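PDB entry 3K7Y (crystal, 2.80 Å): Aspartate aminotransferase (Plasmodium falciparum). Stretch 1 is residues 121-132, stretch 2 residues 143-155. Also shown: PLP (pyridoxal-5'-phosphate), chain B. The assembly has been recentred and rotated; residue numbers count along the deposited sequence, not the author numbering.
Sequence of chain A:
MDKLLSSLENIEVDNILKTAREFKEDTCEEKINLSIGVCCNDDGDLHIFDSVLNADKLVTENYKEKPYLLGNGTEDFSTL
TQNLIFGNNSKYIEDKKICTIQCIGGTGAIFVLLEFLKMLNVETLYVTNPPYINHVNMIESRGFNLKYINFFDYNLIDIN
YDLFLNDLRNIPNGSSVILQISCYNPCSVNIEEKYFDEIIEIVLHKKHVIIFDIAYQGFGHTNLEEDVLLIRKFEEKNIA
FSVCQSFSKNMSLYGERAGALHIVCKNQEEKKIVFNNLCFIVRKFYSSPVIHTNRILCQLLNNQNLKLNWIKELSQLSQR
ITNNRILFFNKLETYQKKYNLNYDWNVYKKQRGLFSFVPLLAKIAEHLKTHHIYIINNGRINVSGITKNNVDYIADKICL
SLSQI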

# COMPACT_ATOMS: atom_id res chain seq x y z
N ASN A 121 2.12 -17.19 17.98
CA ASN A 121 3.29 -17.58 18.78
C ASN A 121 4.44 -17.90 17.83
O ASN A 121 4.92 -19.05 17.77
N VAL A 122 4.85 -16.89 17.06
CA VAL A 122 5.87 -17.10 16.05
C VAL A 122 7.10 -16.28 16.39
O VAL A 122 7.15 -15.08 16.14
N GLU A 123 8.10 -16.94 16.97
CA GLU A 123 9.25 -16.24 17.51
C GLU A 123 10.47 -16.32 16.61
O GLU A 123 11.40 -15.51 16.73
N THR A 124 10.45 -17.28 15.69
CA THR A 124 11.62 -17.66 14.93
C THR A 124 11.19 -18.01 13.53
O THR A 124 10.17 -18.68 13.34
N LEU A 125 11.96 -17.56 12.54
CA LEU A 125 11.70 -17.86 11.11
C LEU A 125 12.95 -18.37 10.45
O LEU A 125 14.02 -17.77 10.60
N TYR A 126 12.82 -19.48 9.73
CA TYR A 126 13.92 -20.02 8.96
C TYR A 126 13.89 -19.54 7.51
O TYR A 126 12.82 -19.42 6.88
N VAL A 127 15.09 -19.25 7.01
CA VAL A 127 15.24 -18.73 5.67
C VAL A 127 16.37 -19.52 5.01
O VAL A 127 17.30 -19.93 5.70
N THR A 128 16.30 -19.80 3.71
CA THR A 128 17.36 -20.63 3.10
C THR A 128 18.57 -19.76 2.77
O THR A 128 18.40 -18.62 2.34
N ASN A 129 19.77 -20.28 2.96
CA ASN A 129 20.96 -19.48 2.68
C ASN A 129 21.45 -19.64 1.26
O ASN A 129 21.57 -20.77 0.79
N PRO A 130 21.77 -18.53 0.56
CA PRO A 130 21.62 -17.15 0.99
C PRO A 130 20.20 -16.70 0.65
O PRO A 130 19.54 -17.30 -0.21
N PRO A 131 19.70 -15.66 1.35
CA PRO A 131 18.28 -15.30 1.29
C PRO A 131 18.03 -14.07 0.46
O PRO A 131 18.92 -13.23 0.34
N TYR A 132 16.84 -13.93 -0.10
CA TYR A 132 16.45 -12.67 -0.71
C TYR A 132 16.66 -11.57 0.35
O TYR A 132 16.07 -11.63 1.42
N GLY A 143 11.67 -7.87 14.98
CA GLY A 143 12.08 -8.66 16.14
C GLY A 143 11.65 -10.12 16.15
O GLY A 143 11.09 -10.60 17.14
N PHE A 144 11.86 -10.81 15.02
CA PHE A 144 11.79 -12.25 14.98
C PHE A 144 13.25 -12.70 15.08
O PHE A 144 14.16 -11.92 14.78
N ASN A 145 13.48 -13.95 15.50
CA ASN A 145 14.80 -14.55 15.38
C ASN A 145 14.89 -14.99 13.97
O ASN A 145 13.98 -15.63 13.48
N LEU A 146 15.97 -14.63 13.30
CA LEU A 146 16.18 -15.09 11.93
C LEU A 146 17.26 -16.14 11.93
O LEU A 146 18.40 -15.86 12.36
N LYS A 147 16.90 -17.33 11.46
CA LYS A 147 17.87 -18.42 11.35
C LYS A 147 17.98 -18.91 9.92
O LYS A 147 17.01 -18.83 9.16
N TYR A 148 19.17 -19.42 9.57
CA TYR A 148 19.50 -19.80 8.20
C TYR A 148 19.64 -21.29 8.03
O TYR A 148 20.32 -21.93 8.82
N ILE A 149 19.01 -21.82 6.98
CA ILE A 149 19.15 -23.22 6.55
C ILE A 149 20.16 -23.30 5.39
O ILE A 149 20.11 -22.47 4.47
N ASN A 150 21.05 -24.31 5.43
CA ASN A 150 21.97 -24.62 4.32
C ASN A 150 21.20 -24.73 3.03
O ASN A 150 20.10 -25.26 3.02
N PHE A 151 21.79 -24.28 1.93
CA PHE A 151 21.09 -24.42 0.67
C PHE A 151 22.03 -24.47 -0.52
O PHE A 151 22.44 -25.55 -0.95
N PHE A 152 22.33 -23.31 -1.06
CA PHE A 152 23.16 -23.19 -2.23
C PHE A 152 24.57 -23.65 -1.89
O PHE A 152 25.08 -23.32 -0.82
N ASP A 153 25.18 -24.44 -2.78
CA ASP A 153 26.56 -24.90 -2.57
C ASP A 153 27.51 -23.99 -3.31
O ASP A 153 27.44 -23.86 -4.53
N TYR A 154 28.39 -23.36 -2.55
CA TYR A 154 29.12 -22.22 -3.08
C TYR A 154 30.24 -22.65 -4.00
O TYR A 154 30.62 -21.89 -4.89
N ASN A 155 30.75 -23.87 -3.81
CA ASN A 155 31.82 -24.36 -4.66
C ASN A 155 31.34 -25.20 -5.83
O ASN A 155 31.88 -25.09 -6.93

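Strands 124-128 and 145-149 run parallel, so their side chains alternate between two faces of the sheet. On the face of Leu-125, Val-127, Leu-146 and Tyr-148, Leu-125 (chi1 m) sets CD1 over the ring of Phe-144 (m), 3.5 Å from the centroid and 18° off its normal, a CH-pi contact in which a methyl sits over the face of an aromatic ring. The edge of that ring meets Val-122, whose O lies 3.1 Å from Phe-144 CE1. Compact, branched Val-127 touches two neighbours: its CB lies 4.0 Å from Leu-146 CD1, and its CG1 3.9 Å from Tyr-148 CD1. Leu-146 is t at chi1, and its end comes nearer the partner strand than its CA-to-CB bond suggests.

The other face carries Tyr-126 and Ile-149, both m; Tyr-126 CB sits 4.0 Å from Ile-149 CD1. Beside them, the aliphatic part of Lys-147 (m) serves as apolar surface, its CB 3.4 Å from Tyr-126 CE1, while the end of the chain leads away with its charge. Thr-128 (p) places OG1 over one face of the Phe-151 ring; that hydroxyl is hydrogen-bonded elsewhere in the structure.

Past the strands, the prolines offer rigid apolar rings. Pro-131 CG meets the edge of Tyr-148, 3.6 Å from CE1, and Pro-130, preceded by a cis peptide bond, sets CD 3.7 Å from Phe-152 CB.

At the polar margin the backbone supplies the hydrogen bonds: Asn-129 N donates to Ile-149 O (2.7 Å), and Phe-152 N to Asn-129 O (3.2 Å). The CA-to-CB bond of Asn-129 (t) points toward stretch 2, and OD1 lies 3.9 Å from Tyr-154 CE2. At the opposite end, Glu-123 OE1 approaches Asn-145 ND2 at 3.5 Å without a hydrogen bond. Tyr-132 leaves the contact, laying its ring against pyridoxal-5'-phosphate, with CE1 3.8 Å from PLP N1.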

# COMPACT_ATOMS: atom_id res chain seq x y z
CB ASN A 121 2.96 -18.81 19.69
CG ASN A 121 4.16 -19.25 20.59
OD1 ASN A 121 4.20 -20.40 21.06
ND2 ASN A 121 5.11 -18.34 20.83
CB VAL A 122 5.33 -16.83 14.64
CG1 VAL A 122 6.34 -17.25 13.61
CG2 VAL A 122 4.04 -17.59 14.40
CB GLU A 123 9.60 -16.80 18.90
CG GLU A 123 10.42 -15.84 19.73
CD GLU A 123 10.86 -16.45 21.04
OE1 GLU A 123 12.09 -16.66 21.23
OE2 GLU A 123 9.97 -16.74 21.88
CB THR A 124 12.21 -18.93 15.55
OG1 THR A 124 11.16 -19.66 16.19
CG2 THR A 124 13.28 -18.60 16.59
CB LEU A 125 11.22 -16.63 10.34
CG LEU A 125 9.80 -16.12 10.62
CD1 LEU A 125 9.84 -14.63 10.74
CD2 LEU A 125 8.81 -16.52 9.55
CB TYR A 126 13.94 -21.54 9.05
CG TYR A 126 14.23 -22.00 10.45
CD1 TYR A 126 15.54 -22.06 10.95
CD2 TYR A 126 13.19 -22.36 11.30
CE1 TYR A 126 15.79 -22.46 12.25
CE2 TYR A 126 13.43 -22.76 12.59
CZ TYR A 126 14.73 -22.82 13.07
OH TYR A 126 14.91 -23.22 14.38
CB VAL A 127 15.47 -17.20 5.75
CG1 VAL A 127 16.93 -16.85 5.69
CG2 VAL A 127 14.74 -16.51 4.66
CB THR A 128 16.90 -21.44 1.83
OG1 THR A 128 16.40 -20.57 0.81
CG2 THR A 128 15.84 -22.47 2.17
CB ASN A 129 22.09 -19.78 3.65
CG ASN A 129 23.35 -19.06 3.28
OD1 ASN A 129 24.06 -19.48 2.37
ND2 ASN A 129 23.65 -17.96 3.96
CB PRO A 130 22.65 -16.42 0.13
CG PRO A 130 22.67 -17.18 -1.15
CD PRO A 130 22.24 -18.61 -0.84
CB PRO A 131 17.97 -14.97 2.74
CG PRO A 131 19.34 -14.55 3.35
CD PRO A 131 20.42 -14.87 2.36
CB TYR A 132 15.00 -12.74 -1.14
CG TYR A 132 14.44 -11.43 -1.61
CD1 TYR A 132 13.20 -11.01 -1.18
CD2 TYR A 132 15.15 -10.60 -2.47
CE1 TYR A 132 12.67 -9.81 -1.60
CE2 TYR A 132 14.64 -9.40 -2.89
CZ TYR A 132 13.40 -9.01 -2.45
OH TYR A 132 12.86 -7.82 -2.84
CB PHE A 144 11.30 -12.72 13.62
CG PHE A 144 9.82 -12.56 13.36
CD1 PHE A 144 8.90 -13.44 13.90
CD2 PHE A 144 9.35 -11.58 12.47
CE1 PHE A 144 7.54 -13.31 13.62
CE2 PHE A 144 8.00 -11.43 12.18
CZ PHE A 144 7.10 -12.29 12.76
CB ASN A 145 14.95 -15.78 16.26
CG ASN A 145 14.88 -15.46 17.73
OD1 ASN A 145 15.33 -14.40 18.17
ND2 ASN A 145 14.30 -16.39 18.50
CB LEU A 146 16.55 -13.95 10.97
CG LEU A 146 16.72 -14.42 9.52
CD1 LEU A 146 15.37 -14.81 8.92
CD2 LEU A 146 17.40 -13.39 8.62
CB LYS A 147 17.53 -19.54 12.31
CG LYS A 147 17.73 -19.13 13.76
CD LYS A 147 17.17 -20.14 14.73
CE LYS A 147 17.63 -19.77 16.12
NZ LYS A 147 19.09 -19.47 16.10
CB TYR A 148 20.81 -19.15 7.74
CG TYR A 148 20.77 -17.64 7.74
CD1 TYR A 148 20.75 -16.92 6.54
CD2 TYR A 148 20.76 -16.93 8.95
CE1 TYR A 148 20.72 -15.52 6.55
CE2 TYR A 148 20.73 -15.55 8.97
CZ TYR A 148 20.71 -14.85 7.77
OH TYR A 148 20.67 -13.47 7.83
CB ILE A 149 17.79 -23.79 6.08
CG1 ILE A 149 16.86 -24.03 7.27
CG2 ILE A 149 17.94 -25.11 5.33
CD1 ILE A 149 15.48 -24.56 6.85
CB ASN A 150 22.62 -25.99 4.51
CG ASN A 150 23.62 -26.01 5.63
OD1 ASN A 150 24.72 -25.47 5.51
ND2 ASN A 150 23.27 -26.69 6.72
CB PHE A 151 20.07 -23.29 0.51
CG PHE A 151 19.09 -23.53 -0.58
CD1 PHE A 151 18.08 -24.46 -0.42
CD2 PHE A 151 19.16 -22.81 -1.77
CE1 PHE A 151 17.15 -24.68 -1.42
CE2 PHE A 151 18.24 -23.03 -2.78
CZ PHE A 151 17.23 -23.97 -2.62
CB PHE A 152 23.15 -21.72 -2.63
CG PHE A 152 23.95 -21.43 -3.83
CD1 PHE A 152 23.46 -21.72 -5.08
CD2 PHE A 152 25.17 -20.82 -3.71
CE1 PHE A 152 24.20 -21.43 -6.21
CE2 PHE A 152 25.91 -20.52 -4.83
CZ PHE A 152 25.42 -20.84 -6.08
CB ASP A 153 26.78 -26.36 -2.98
CG ASP A 153 28.18 -26.84 -2.63
OD1 ASP A 153 29.15 -26.43 -3.31
OD2 ASP A 153 28.32 -27.60 -1.65
CB TYR A 154 29.61 -21.31 -1.95
CG TYR A 154 28.64 -20.16 -1.65
CD1 TYR A 154 28.82 -18.92 -2.24
CD2 TYR A 154 27.56 -20.33 -0.80
CE1 TYR A 154 27.94 -17.87 -1.99
CE2 TYR A 154 26.67 -19.28 -0.54
CZ TYR A 154 26.88 -18.05 -1.14
OH TYR A 154 26.02 -16.99 -0.90
CB ASN A 155 32.93 -25.02 -3.87
CG ASN A 155 33.99 -24.02 -3.45
OD1 ASN A 155 33.78 -23.23 -2.53
ND2 ASN A 155 35.12 -24.05 -4.13
N1 PLP B . 10.16 -12.00 -3.43
C2 PLP B . 11.22 -12.13 -4.29
C2A PLP B . 12.05 -13.36 -4.22
C3 PLP B . 11.50 -11.12 -5.21
O3 PLP B . 12.55 -11.26 -6.08
C4 PLP B . 10.70 -9.98 -5.24
C4A PLP B . 10.95 -8.99 -6.34
O4A PLP B . 10.30 -9.09 -7.39
C5 PLP B . 9.60 -9.84 -4.36
C6 PLP B . 9.36 -10.87 -3.45
C5A PLP B . 8.68 -8.63 -4.31
O4P PLP B . 8.12 -8.18 -5.54
P PLP B . 7.27 -6.81 -5.61
O1P PLP B . 6.26 -6.85 -6.72
O2P PLP B . 8.20 -5.67 -5.96
O3P PLP B . 6.58 -6.62 -4.28